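Putative histidinol-phosphate aminotransferase (Erwinia carotovora atroseptica, PDB 3LY1) binds pyridoxal 5'-phosphate and is probably an aminotransferase of the histidinol-phosphate aminotransferase subfamily. Local coordinates at residues L91-V96 with A112-T117; L276-E281 with T344-R349; I157-V162 with D188-S193. All blocks are in the same frame, centred on the assembly; numbering follows the deposited sequence. Where two conformers were deposited one is given.

Contact 1 (L91-V96 with A112-T117); sequences LEAQLV and AGMKVT
The selenomethionine M114 lays its CE methyl over the backbone at the start of the neighbouring strand, with M114 CE 3.3 Å from Q94 C. Its chain leaves with CG anti to the carbonyl carbon and bends at SE (chi3 58°), which turns CE back between the CB atoms of A93 and L95; the nearer, A93 CB, is 3.6 Å from M114 CE. Beyond this the strands run parallel at the edge of the central sheet, closing the right-handed beta-alpha-beta crossover formed by strand 94-98, helix 104-111 and strand 115-119. The ladder starts with a weak bond from K115 N to A93 O, where a water also donates to L91 O and A93 O and accepts from K115 N. It then tightens: L95 N reaches K115 O at 2.9 Å, and T117 N meets L95 O at 2.8 Å, almost straight at 173° and nearly along the C=O axis. L95 and V116 face helix 104-111, both touching A109, whereas V96 and T117 on the other face meet A135 of helix 129-137. G113, with positive phi, ends the connecting helix in a Schellman motif, and L91 CD2 rests 3.6 Å from A112 O beside that turn.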
ATOM      1  N   LEU A  91     -16.721   5.552  18.174  1.00 26.15           N
ATOM      2  CA  LEU A  91     -16.330   5.851  19.567  1.00 26.47           C
ATOM      3  C   LEU A  91     -17.093   4.951  20.552  1.00 24.96           C
ATOM      4  O   LEU A  91     -16.628   4.776  21.671  1.00 26.52           O
ATOM      5  CB  LEU A  91     -16.480   7.346  19.917  1.00 27.09           C
ATOM      6  CG  LEU A  91     -15.423   8.325  19.346  1.00 28.62           C
ATOM      7  CD1 LEU A  91     -15.697   9.771  19.893  1.00 28.28           C
ATOM      8  CD2 LEU A  91     -13.946   7.882  19.600  1.00 26.71           C
ATOM      9  N   GLU A  92     -18.201   4.346  20.103  1.00 23.67           N
ATOM     10  CA  GLU A  92     -18.972   3.459  20.982  0.50 23.04           C
ATOM     11  C   GLU A  92     -18.552   1.970  20.888  1.00 22.38           C
ATOM     12  O   GLU A  92     -18.920   1.166  21.750  1.00 20.93           O
ATOM     13  CB  GLU A  92     -20.471   3.644  20.733  0.50 23.75           C
ATOM     14  CG  GLU A  92     -21.011   5.019  21.172  0.50 24.45           C
ATOM     15  CD  GLU A  92     -20.492   6.187  20.328  0.50 26.12           C
ATOM     16  OE1 GLU A  92     -20.271   6.022  19.101  0.50 24.75           O
ATOM     17  OE2 GLU A  92     -20.314   7.287  20.900  0.50 27.89           O
ATOM     18  N   ALA A  93     -17.742   1.626  19.883  1.00 19.83           N
ATOM     19  CA  ALA A  93     -17.285   0.248  19.656  1.00 18.70           C
ATOM     20  C   ALA A  93     -16.144  -0.245  20.577  1.00 17.64           C
ATOM     21  O   ALA A  93     -15.305   0.531  21.087  1.00 16.53           O
ATOM     22  CB  ALA A  93     -16.869   0.099  18.216  1.00 16.88           C
ATOM     23  N   GLN A  94     -16.138  -1.548  20.817  1.00 16.74           N
ATOM     24  CA  GLN A  94     -15.040  -2.195  21.535  1.00 16.09           C
ATOM     25  C   GLN A  94     -14.391  -3.196  20.587  1.00 15.25           C
ATOM     26  O   GLN A  94     -15.065  -3.748  19.725  1.00 15.26           O
ATOM     27  CB  GLN A  94     -15.517  -2.925  22.797  1.00 16.80           C
ATOM     28  CG  GLN A  94     -16.322  -4.190  22.536  1.00 15.98           C
ATOM     29  CD  GLN A  94     -16.560  -5.086  23.771  1.00 15.89           C
ATOM     30  OE1 GLN A  94     -17.412  -5.968  23.713  1.00 16.33           O
ATOM     31  NE2 GLN A  94     -15.853  -4.851  24.861  1.00 14.80           N
ATOM     32  N   LEU A  95     -13.098  -3.409  20.752  1.00 14.53           N
ATOM     33  CA  LEU A  95     -12.412  -4.518  20.092  1.00 14.16           C
ATOM     34  C   LEU A  95     -12.256  -5.607  21.157  1.00 14.76           C
ATOM     35  O   LEU A  95     -11.764  -5.321  22.245  1.00 16.40           O
ATOM     36  CB  LEU A  95     -11.023  -4.083  19.602  1.00 13.80           C
ATOM     37  CG  LEU A  95     -10.099  -5.191  19.114  1.00 14.25           C
ATOM     38  CD1 LEU A  95     -10.575  -5.622  17.764  1.00 13.52           C
ATOM     39  CD2 LEU A  95      -8.619  -4.730  19.060  1.00 11.78           C
ATOM     40  N   VAL A  96     -12.666  -6.825  20.832  1.00 14.59           N
ATOM     41  CA  VAL A  96     -12.541  -7.991  21.723  1.00 14.23           C
ATOM     42  C   VAL A  96     -11.457  -8.896  21.152  1.00 13.37           C
ATOM     43  O   VAL A  96     -11.541  -9.332  19.990  1.00 13.91           O
ATOM     44  CB  VAL A  96     -13.870  -8.761  21.884  1.00 13.87           C
ATOM     45  CG1 VAL A  96     -13.666 -10.010  22.756  1.00 13.76           C
ATOM     46  CG2 VAL A  96     -14.944  -7.853  22.528  1.00 15.48           C
ATOM     47  N   ALA A 112      -8.538   4.542  16.576  1.00 16.48           N
ATOM     48  CA  ALA A 112      -9.960   4.828  16.448  1.00 17.21           C
ATOM     49  C   ALA A 112     -10.656   5.256  17.763  1.00 17.17           C
ATOM     50  O   ALA A 112     -11.839   5.668  17.770  1.00 17.76           O
ATOM     51  CB  ALA A 112     -10.678   3.601  15.792  1.00 16.45           C
ATOM     52  N   GLY A 113      -9.939   5.201  18.876  1.00 17.58           N
ATOM     53  CA  GLY A 113     -10.519   5.659  20.155  1.00 18.22           C
ATOM     54  C   GLY A 113     -11.455   4.628  20.769  1.00 18.87           C
ATOM     55  O   GLY A 113     -12.230   4.942  21.650  1.00 18.81           O
HETATM   56  N   MSE A 114     -11.345   3.382  20.324  1.00 18.61           N
HETATM   57  CA  MSE A 114     -12.182   2.294  20.827  1.00 19.05           C
HETATM   58  C   MSE A 114     -11.695   1.720  22.164  1.00 19.20           C
HETATM   59  O   MSE A 114     -10.476   1.620  22.428  1.00 20.28           O
HETATM   60  CB  MSE A 114     -12.229   1.171  19.794  1.00 18.47           C
HETATM   61  CG  MSE A 114     -12.923   1.592  18.518  1.00 20.36           C
HETATM   62 SE   MSE A 114     -12.726   0.241  17.110  0.75 17.82          SE
HETATM   63  CE  MSE A 114     -13.535  -1.320  18.057  1.00 16.05           C
ATOM     64  N   LYS A 115     -12.651   1.297  22.979  1.00 17.81           N
ATOM     65  CA  LYS A 115     -12.361   0.411  24.092  1.00 18.07           C
ATOM     66  C   LYS A 115     -11.711  -0.867  23.572  1.00 17.34           C
ATOM     67  O   LYS A 115     -12.167  -1.428  22.587  1.00 16.95           O
ATOM     68  CB  LYS A 115     -13.663   0.050  24.796  1.00 18.05           C
ATOM     69  CG  LYS A 115     -13.493  -0.876  25.965  1.00 21.82           C
ATOM     70  CD  LYS A 115     -14.824  -1.107  26.691  1.00 27.07           C
ATOM     71  CE  LYS A 115     -14.588  -1.924  27.966  1.00 29.22           C
ATOM     72  NZ  LYS A 115     -15.800  -1.875  28.828  1.00 32.00           N
ATOM     73  N   VAL A 116     -10.663  -1.330  24.236  1.00 17.09           N
ATOM     74  CA  VAL A 116     -10.001  -2.588  23.863  1.00 17.20           C
ATOM     75  C   VAL A 116     -10.180  -3.547  25.029  1.00 17.50           C
ATOM     76  O   VAL A 116      -9.751  -3.254  26.144  1.00 18.91           O
ATOM     77  CB  VAL A 116      -8.520  -2.393  23.576  1.00 17.35           C
ATOM     78  CG1 VAL A 116      -7.852  -3.722  23.338  1.00 15.23           C
ATOM     79  CG2 VAL A 116      -8.337  -1.491  22.345  1.00 18.00           C
ATOM     80  N   THR A 117     -10.866  -4.652  24.775  1.00 16.66           N
ATOM     81  CA  THR A 117     -11.238  -5.608  25.807  1.00 17.27           C
ATOM     82  C   THR A 117     -10.438  -6.885  25.578  1.00 17.16           C
ATOM     83  O   THR A 117     -10.715  -7.645  24.639  1.00 18.84           O
ATOM     84  CB  THR A 117     -12.771  -5.866  25.779  1.00 17.43           C
ATOM     85  OG1 THR A 117     -13.468  -4.640  26.042  1.00 19.24           O
ATOM     86  CG2 THR A 117     -13.185  -6.916  26.837  1.00 16.68           C
TER
HETATM   87  O   HOH W   1     -15.651   2.518  22.629  1.00 34.86           O

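Contact 2 (L276-E281 with T344-R349); sequences LLKALE and TMREFR
M345, a selenomethionine, starts with its CB directed at helix 276-281, and its CG stands anti to the carbonyl carbon (chi1 -65°). The chain stays extended through chi2, so that M345 SE is carried across the gap to lie 3.6 Å from L276 CD1, the two side chains crossing at about a right angle. A bend at chi3 (62°) then swings the terminal methyl along the partner helix, and M345 CE ends 3.6 Å from L280 CD2 while staying close to L276 CD1. L276 and L280, one turn apart, thus offer one methyl each to the same selenomethionine.

The second bridge is R346, one residue further on. Its chain is extended from CG to NE and sets the guanidinium beside A279, whose CB lies over one face, offset toward the rim; R346 NH2 comes within 3.5 Å of A279 CA. Salt bridges to D343 at NH1 and to D282 at NH2 hold the group from both helices.

The segments are nearly parallel, crossing at -15° with axes 10.3 Å apart, a wide spacing that the long M345 and R346 chains span. They belong to helices 259-283 and 335-350 of the small domain of this fold-type I aminotransferase, where L276 and L280 also touch V295 of strand 294-298 and M345 packs on Y306 and M310 of helix 303-312. K278 NZ lies 5.3 Å from R346 NH2, a proximity of like charges that the carboxylates of D343 and D282 probably offset. The contact therefore joins a buried apolar side, where the selenomethionine meets two leucine methyls, to a charged rim where the arginine's alignment is probably set by its salt bridges to D343 and D282.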
ATOM      1  N   LEU A 276      13.694 -28.293  15.343  1.00 16.45           N
ATOM      2  CA  LEU A 276      13.613 -27.456  16.529  1.00 16.65           C
ATOM      3  C   LEU A 276      12.964 -28.181  17.720  1.00 15.96           C
ATOM      4  O   LEU A 276      13.479 -28.077  18.856  1.00 14.87           O
ATOM      5  CB  LEU A 276      12.910 -26.143  16.208  1.00 15.75           C
ATOM      6  CG  LEU A 276      12.756 -25.181  17.395  1.00 15.52           C
ATOM      7  CD1 LEU A 276      14.097 -24.781  18.031  1.00 12.79           C
ATOM      8  CD2 LEU A 276      12.016 -23.967  16.872  1.00 14.79           C
ATOM      9  N   LEU A 277      11.865 -28.903  17.463  1.00 16.15           N
ATOM     10  CA  LEU A 277      11.121 -29.624  18.516  1.00 16.95           C
ATOM     11  C   LEU A 277      11.997 -30.713  19.163  1.00 17.30           C
ATOM     12  O   LEU A 277      11.969 -30.860  20.389  1.00 17.16           O
ATOM     13  CB  LEU A 277       9.794 -30.214  17.998  1.00 17.05           C
ATOM     14  CG  LEU A 277       8.721 -29.228  17.466  1.00 18.18           C
ATOM     15  CD1 LEU A 277       7.336 -29.897  17.292  1.00 16.83           C
ATOM     16  CD2 LEU A 277       8.606 -27.972  18.360  1.00 15.80           C
ATOM     17  N   LYS A 278      12.797 -31.406  18.354  1.00 17.56           N
ATOM     18  CA  LYS A 278      13.749 -32.409  18.854  0.50 17.76           C
ATOM     19  C   LYS A 278      14.701 -31.765  19.861  1.00 17.66           C
ATOM     20  O   LYS A 278      14.926 -32.306  20.933  1.00 18.88           O
ATOM     21  CB  LYS A 278      14.546 -33.040  17.693  0.50 17.79           C
ATOM     22  CG  LYS A 278      15.355 -34.299  18.068  0.50 18.68           C
ATOM     23  CD  LYS A 278      16.169 -34.856  16.884  0.50 19.55           C
ATOM     24  CE  LYS A 278      17.365 -35.719  17.326  0.50 19.23           C
ATOM     25  NZ  LYS A 278      16.953 -36.853  18.193  0.50 17.48           N
ATOM     26  N   ALA A 279      15.260 -30.594  19.518  1.00 17.52           N
ATOM     27  CA  ALA A 279      16.145 -29.850  20.449  1.00 16.87           C
ATOM     28  C   ALA A 279      15.438 -29.428  21.752  1.00 16.32           C
ATOM     29  O   ALA A 279      16.011 -29.572  22.839  1.00 16.17           O
ATOM     30  CB  ALA A 279      16.811 -28.631  19.756  1.00 16.14           C
ATOM     31  N   LEU A 280      14.200 -28.933  21.656  1.00 16.16           N
ATOM     32  CA  LEU A 280      13.428 -28.506  22.833  1.00 15.55           C
ATOM     33  C   LEU A 280      13.120 -29.678  23.807  1.00 16.52           C
ATOM     34  O   LEU A 280      13.242 -29.545  25.043  1.00 15.64           O
ATOM     35  CB  LEU A 280      12.141 -27.770  22.414  1.00 15.44           C
ATOM     36  CG  LEU A 280      12.365 -26.429  21.700  1.00 13.72           C
ATOM     37  CD1 LEU A 280      11.053 -25.914  21.091  1.00 10.85           C
ATOM     38  CD2 LEU A 280      12.960 -25.357  22.672  1.00 10.25           C
ATOM     39  N   GLU A 281      12.703 -30.800  23.231  1.00 16.79           N
ATOM     40  CA  GLU A 281      12.538 -32.061  23.952  1.00 18.41           C
ATOM     41  C   GLU A 281      13.809 -32.547  24.656  1.00 17.56           C
ATOM     42  O   GLU A 281      13.747 -32.959  25.801  1.00 17.19           O
ATOM     43  CB  GLU A 281      11.987 -33.129  23.006  1.00 18.84           C
ATOM     44  CG  GLU A 281      10.515 -32.900  22.810  1.00 23.34           C
ATOM     45  CD  GLU A 281       9.921 -33.740  21.745  1.00 27.74           C
ATOM     46  OE1 GLU A 281      10.620 -34.670  21.261  1.00 32.18           O
ATOM     47  OE2 GLU A 281       8.751 -33.462  21.385  1.00 31.07           O
ATOM     48  N   THR A 344      23.389 -25.038  18.307  1.00 15.13           N
ATOM     49  CA  THR A 344      23.816 -23.878  19.100  1.00 15.19           C
ATOM     50  C   THR A 344      23.073 -23.853  20.461  1.00 15.59           C
ATOM     51  O   THR A 344      23.657 -23.579  21.522  1.00 16.20           O
ATOM     52  CB  THR A 344      23.620 -22.554  18.315  1.00 14.88           C
ATOM     53  OG1 THR A 344      24.403 -22.599  17.114  1.00 15.64           O
ATOM     54  CG2 THR A 344      24.068 -21.353  19.123  1.00 15.06           C
HETATM   55  N   MSE A 345      21.780 -24.144  20.427  1.00 15.31           N
HETATM   56  CA  MSE A 345      21.000 -24.269  21.641  1.00 15.24           C
HETATM   57  C   MSE A 345      21.586 -25.350  22.595  1.00 15.18           C
HETATM   58  O   MSE A 345      21.782 -25.085  23.788  1.00 15.79           O
HETATM   59  CB  MSE A 345      19.551 -24.597  21.273  1.00 15.44           C
HETATM   60  CG  MSE A 345      18.856 -23.491  20.528  1.00 16.25           C
HETATM   61 SE   MSE A 345      17.126 -24.059  19.842  0.75 14.69          SE
HETATM   62  CE  MSE A 345      16.212 -24.484  21.497  1.00 14.70           C
ATOM     63  N   ARG A 346      21.937 -26.530  22.055  1.00 15.19           N
ATOM     64  CA  ARG A 346      22.559 -27.574  22.868  1.00 14.91           C
ATOM     65  C   ARG A 346      23.845 -27.094  23.495  1.00 14.90           C
ATOM     66  O   ARG A 346      24.120 -27.400  24.658  1.00 14.77           O
ATOM     67  CB  ARG A 346      22.791 -28.857  22.060  1.00 15.24           C
ATOM     68  CG  ARG A 346      21.505 -29.565  21.718  1.00 14.99           C
ATOM     69  CD  ARG A 346      21.765 -30.743  20.727  1.00 16.64           C
ATOM     70  NE  ARG A 346      20.518 -31.436  20.420  1.00 15.53           N
ATOM     71  CZ  ARG A 346      19.803 -31.287  19.307  1.00 17.16           C
ATOM     72  NH1 ARG A 346      20.228 -30.506  18.312  1.00 19.40           N
ATOM     73  NH2 ARG A 346      18.666 -31.956  19.163  1.00 15.73           N
ATOM     74  N   GLU A 347      24.617 -26.311  22.742  1.00 15.23           N
ATOM     75  CA  GLU A 347      25.874 -25.774  23.247  1.00 16.21           C
ATOM     76  C   GLU A 347      25.643 -24.695  24.307  1.00 16.06           C
ATOM     77  O   GLU A 347      26.412 -24.608  25.290  1.00 16.79           O
ATOM     78  CB  GLU A 347      26.723 -25.195  22.117  1.00 17.13           C
ATOM     79  CG  GLU A 347      27.308 -26.233  21.176  1.00 21.61           C
ATOM     80  CD  GLU A 347      28.294 -27.154  21.874  1.00 26.13           C
ATOM     81  OE1 GLU A 347      29.375 -26.668  22.304  1.00 30.84           O
ATOM     82  OE2 GLU A 347      27.971 -28.355  22.011  1.00 28.35           O
ATOM     83  N   PHE A 348      24.618 -23.860  24.099  1.00 15.45           N
ATOM     84  CA  PHE A 348      24.212 -22.863  25.083  1.00 14.88           C
ATOM     85  C   PHE A 348      23.881 -23.550  26.411  1.00 14.88           C
ATOM     86  O   PHE A 348      24.253 -23.035  27.493  1.00 13.97           O
ATOM     87  CB  PHE A 348      22.971 -22.083  24.640  1.00 15.50           C
ATOM     88  CG  PHE A 348      23.243 -20.836  23.821  1.00 15.15           C
ATOM     89  CD1 PHE A 348      24.283 -20.761  22.926  1.00 16.37           C
ATOM     90  CD2 PHE A 348      22.392 -19.744  23.932  1.00 15.91           C
ATOM     91  CE1 PHE A 348      24.488 -19.619  22.146  1.00 17.05           C
ATOM     92  CE2 PHE A 348      22.587 -18.594  23.160  1.00 17.63           C
ATOM     93  CZ  PHE A 348      23.635 -18.533  22.263  1.00 18.39           C
ATOM     94  N   ARG A 349      23.168 -24.680  26.337  1.00 13.96           N
ATOM     95  CA  ARG A 349      22.740 -25.391  27.545  1.00 13.91           C
ATOM     96  C   ARG A 349      23.963 -25.783  28.402  1.00 14.23           C
ATOM     97  O   ARG A 349      23.949 -25.649  29.636  1.00 12.86           O
ATOM     98  CB  ARG A 349      21.880 -26.606  27.183  1.00 14.24           C
ATOM     99  CG  ARG A 349      21.606 -27.641  28.309  1.00 15.44           C
ATOM    100  CD  ARG A 349      21.021 -27.033  29.601  1.00 15.14           C
ATOM    101  NE  ARG A 349      19.777 -26.262  29.430  1.00 17.63           N
ATOM    102  CZ  ARG A 349      18.539 -26.769  29.415  1.00 16.76           C
ATOM    103  NH1 ARG A 349      18.348 -28.067  29.536  1.00 15.43           N
ATOM    104  NH2 ARG A 349      17.477 -25.960  29.305  1.00 17.63           N
TER

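Contact 3 (I157-V162 with D188-S193); sequences ITPADV and DPRFRS
D188 OD1 is gripped twice by R190, once from the backbone and once from the side chain. R190 N approaches from above the carboxylate plane at 3.0 Å from D188 OD1, forming an Asx turn, while R190 NE uses the syn lone pair of the same oxygen. R190 NH2 completes a side-on, two-nitrogen salt bridge with D188 OD2 at 2.6 Å, and the in-plane grip fixes the rotation of the carboxylate. A type I turn from D188 to F191 carries this pair and presents R190 O to the other segment. There A160 N donates to R190 O at 2.8 Å and 174°, so the first turn of helix 160-168, with P159 at its N-cap, is tied to the loop between strand 174-179 and helix 195-199 in the large, PLP-binding domain. A water bridges R190 O and D161 N, and another joins T158 O to R192 N. I157 CG1 takes the crowded position between N and carbonyl carbon (chi1 61°); CD1 rests 3.6 Å from D188 OD2, while the other branch, CG2, meets F191 CD1 at 3.7 Å. R192 is bent at chi2 and chi3, and A160 CB sits over one face of its guanidinium, offset toward the rim and tightly packed at 3.2 Å from R192 NE. E164, on the same helix as A160, receives R192 NH2 in a salt bridge.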
ATOM      1  N   ILE A 157      -3.811 -23.356  16.824  1.00 15.24           N
ATOM      2  CA  ILE A 157      -5.143 -23.158  16.241  1.00 15.13           C
ATOM      3  C   ILE A 157      -6.241 -23.278  17.295  1.00 14.96           C
ATOM      4  O   ILE A 157      -6.063 -23.912  18.349  1.00 15.10           O
ATOM      5  CB  ILE A 157      -5.418 -24.128  15.067  1.00 13.88           C
ATOM      6  CG1 ILE A 157      -5.363 -25.598  15.505  1.00 16.41           C
ATOM      7  CG2 ILE A 157      -4.453 -23.827  13.896  1.00 14.35           C
ATOM      8  CD1 ILE A 157      -6.731 -26.209  15.954  1.00 15.84           C
ATOM      9  N   THR A 158      -7.363 -22.630  16.994  1.00 14.62           N
ATOM     10  CA  THR A 158      -8.608 -22.780  17.718  1.00 14.64           C
ATOM     11  C   THR A 158      -9.472 -23.685  16.846  1.00 14.81           C
ATOM     12  O   THR A 158      -9.663 -23.411  15.674  1.00 15.42           O
ATOM     13  CB  THR A 158      -9.279 -21.427  17.893  1.00 14.25           C
ATOM     14  OG1 THR A 158      -8.391 -20.560  18.612  1.00 16.42           O
ATOM     15  CG2 THR A 158     -10.621 -21.559  18.683  1.00 14.33           C
ATOM     16  N   PRO A 159      -9.967 -24.805  17.399  1.00 15.87           N
ATOM     17  CA  PRO A 159     -10.815 -25.692  16.574  1.00 15.29           C
ATOM     18  C   PRO A 159     -12.002 -25.010  15.888  1.00 15.11           C
ATOM     19  O   PRO A 159     -12.681 -24.167  16.493  1.00 14.86           O
ATOM     20  CB  PRO A 159     -11.306 -26.727  17.580  1.00 15.67           C
ATOM     21  CG  PRO A 159     -10.306 -26.717  18.677  1.00 16.75           C
ATOM     22  CD  PRO A 159      -9.885 -25.277  18.787  1.00 16.26           C
ATOM     23  N   ALA A 160     -12.286 -25.398  14.647  1.00 14.55           N
ATOM     24  CA  ALA A 160     -13.423 -24.806  13.931  1.00 15.44           C
ATOM     25  C   ALA A 160     -14.770 -24.992  14.642  1.00 16.07           C
ATOM     26  O   ALA A 160     -15.642 -24.098  14.561  1.00 16.66           O
ATOM     27  CB  ALA A 160     -13.503 -25.330  12.522  1.00 14.60           C
ATOM     28  N   ASP A 161     -14.946 -26.094  15.376  1.00 15.98           N
ATOM     29  CA  ASP A 161     -16.244 -26.334  16.014  1.00 17.37           C
ATOM     30  C   ASP A 161     -16.491 -25.447  17.238  1.00 17.40           C
ATOM     31  O   ASP A 161     -17.577 -25.433  17.796  1.00 17.59           O
ATOM     32  CB  ASP A 161     -16.495 -27.830  16.291  1.00 18.40           C
ATOM     33  CG  ASP A 161     -15.556 -28.438  17.320  1.00 21.69           C
ATOM     34  OD1 ASP A 161     -14.704 -27.705  17.891  1.00 28.34           O
ATOM     35  OD2 ASP A 161     -15.693 -29.673  17.583  1.00 26.63           O
ATOM     36  N   VAL A 162     -15.477 -24.710  17.656  1.00 17.26           N
ATOM     37  CA  VAL A 162     -15.588 -23.728  18.727  1.00 18.00           C
ATOM     38  C   VAL A 162     -15.888 -22.328  18.144  1.00 17.66           C
ATOM     39  O   VAL A 162     -16.737 -21.609  18.650  1.00 18.57           O
ATOM     40  CB  VAL A 162     -14.288 -23.755  19.539  1.00 18.53           C
ATOM     41  CG1 VAL A 162     -14.136 -22.513  20.440  1.00 20.92           C
ATOM     42  CG2 VAL A 162     -14.231 -25.047  20.322  1.00 20.78           C
ATOM     43  N   ASP A 188      -3.182 -29.675  11.923  1.00 18.42           N
ATOM     44  CA  ASP A 188      -4.250 -30.102  12.838  1.00 18.63           C
ATOM     45  C   ASP A 188      -5.602 -30.205  12.096  1.00 18.75           C
ATOM     46  O   ASP A 188      -6.079 -29.212  11.559  1.00 18.62           O
ATOM     47  CB  ASP A 188      -4.332 -29.079  13.971  1.00 18.63           C
ATOM     48  CG  ASP A 188      -5.134 -29.557  15.165  1.00 18.62           C
ATOM     49  OD1 ASP A 188      -6.129 -30.271  14.967  1.00 18.91           O
ATOM     50  OD2 ASP A 188      -4.769 -29.163  16.312  1.00 17.59           O
ATOM     51  N   PRO A 189      -6.243 -31.392  12.097  1.00 18.13           N
ATOM     52  CA  PRO A 189      -7.530 -31.527  11.400  1.00 17.79           C
ATOM     53  C   PRO A 189      -8.737 -30.871  12.093  1.00 17.06           C
ATOM     54  O   PRO A 189      -9.792 -30.833  11.475  1.00 16.63           O
ATOM     55  CB  PRO A 189      -7.732 -33.049  11.340  1.00 18.42           C
ATOM     56  CG  PRO A 189      -7.047 -33.534  12.560  1.00 18.30           C
ATOM     57  CD  PRO A 189      -5.803 -32.691  12.656  1.00 18.79           C
ATOM     58  N   ARG A 190      -8.586 -30.353  13.326  1.00 15.15           N
ATOM     59  CA  ARG A 190      -9.648 -29.573  13.969  1.00 15.53           C
ATOM     60  C   ARG A 190      -9.719 -28.156  13.363  1.00 15.33           C
ATOM     61  O   ARG A 190     -10.705 -27.418  13.577  1.00 15.08           O
ATOM     62  CB  ARG A 190      -9.404 -29.456  15.478  1.00 15.51           C
ATOM     63  CG  ARG A 190      -9.420 -30.840  16.208  1.00 16.97           C
ATOM     64  CD  ARG A 190      -8.936 -30.754  17.632  1.00 18.16           C
ATOM     65  NE  ARG A 190      -7.544 -30.336  17.702  1.00 18.99           N
ATOM     66  CZ  ARG A 190      -6.841 -30.198  18.820  1.00 19.74           C
ATOM     67  NH1 ARG A 190      -7.360 -30.485  19.999  1.00 21.35           N
ATOM     68  NH2 ARG A 190      -5.586 -29.774  18.757  1.00 19.76           N
ATOM     69  N   PHE A 191      -8.664 -27.765  12.645  1.00 14.97           N
ATOM     70  CA  PHE A 191      -8.627 -26.470  11.973  1.00 15.48           C
ATOM     71  C   PHE A 191      -9.404 -26.530  10.667  1.00 16.00           C
ATOM     72  O   PHE A 191      -9.251 -27.478   9.896  1.00 16.26           O
ATOM     73  CB  PHE A 191      -7.188 -26.036  11.631  1.00 14.81           C
ATOM     74  CG  PHE A 191      -7.138 -24.773  10.775  1.00 14.54           C
ATOM     75  CD1 PHE A 191      -7.170 -23.536  11.369  1.00 15.15           C
ATOM     76  CD2 PHE A 191      -7.124 -24.835   9.402  1.00 15.50           C
ATOM     77  CE1 PHE A 191      -7.154 -22.377  10.600  1.00 16.49           C
ATOM     78  CE2 PHE A 191      -7.124 -23.690   8.616  1.00 14.76           C
ATOM     79  CZ  PHE A 191      -7.133 -22.448   9.227  1.00 16.54           C
ATOM     80  N   ARG A 192     -10.200 -25.486  10.438  1.00 16.40           N
ATOM     81  CA  ARG A 192     -10.950 -25.285   9.199  0.50 16.53           C
ATOM     82  C   ARG A 192     -10.888 -23.809   8.800  1.00 16.13           C
ATOM     83  O   ARG A 192     -11.085 -22.939   9.648  1.00 17.38           O
ATOM     84  CB  ARG A 192     -12.426 -25.711   9.392  0.50 16.36           C
ATOM     85  CG  ARG A 192     -12.796 -27.018   8.731  0.50 16.56           C
ATOM     86  CD  ARG A 192     -13.821 -27.870   9.472  0.50 17.20           C
ATOM     87  NE  ARG A 192     -14.838 -27.218  10.303  0.50 16.70           N
ATOM     88  CZ  ARG A 192     -15.312 -27.784  11.412  0.50 16.76           C
ATOM     89  NH1 ARG A 192     -14.822 -28.951  11.802  0.50 17.21           N
ATOM     90  NH2 ARG A 192     -16.241 -27.194  12.156  0.50 16.56           N
ATOM     91  N   SER A 193     -10.615 -23.519   7.524  1.00 16.06           N
ATOM     92  CA  SER A 193     -10.765 -22.130   7.033  1.00 15.93           C
ATOM     93  C   SER A 193     -12.232 -21.688   7.174  1.00 15.29           C
ATOM     94  O   SER A 193     -13.182 -22.488   7.000  1.00 15.06           O
ATOM     95  CB  SER A 193     -10.294 -21.933   5.590  1.00 15.69           C
ATOM     96  OG  SER A 193     -10.565 -20.598   5.147  1.00 18.03           O
TER
HETATM   97  O   HOH W   2     -10.437 -23.434  12.930  1.00 13.49           O
HETATM   98  O   HOH W   3     -13.190 -28.492  14.998  1.00 21.62           O
HETATM   99  O   HOH W   4     -14.730 -30.723  14.555  1.00 27.70           O

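Overall arrangement
Along the chain the contacts close in the order 1, 3, 2, each complete before the next opens. Contacts 1 and 3 belong to the large domain with its seven-stranded mixed sheet: contact 1 pairs the edge strand 115-119 with 94-98, and contact 3 joins connections flanking strand 174-179, with centres about 27 Å apart. Contact 2 lies in the small domain, packing helices 259-283 and 335-350, its centre about 42 Å from that of contact 1 and 30 Å from that of contact 3. Contacts 1 and 3 thus hold together parts of the domain carrying most of the cofactor pocket (the F191 side chain is about 11 Å from PLP), while contact 2 packs the small domain well away.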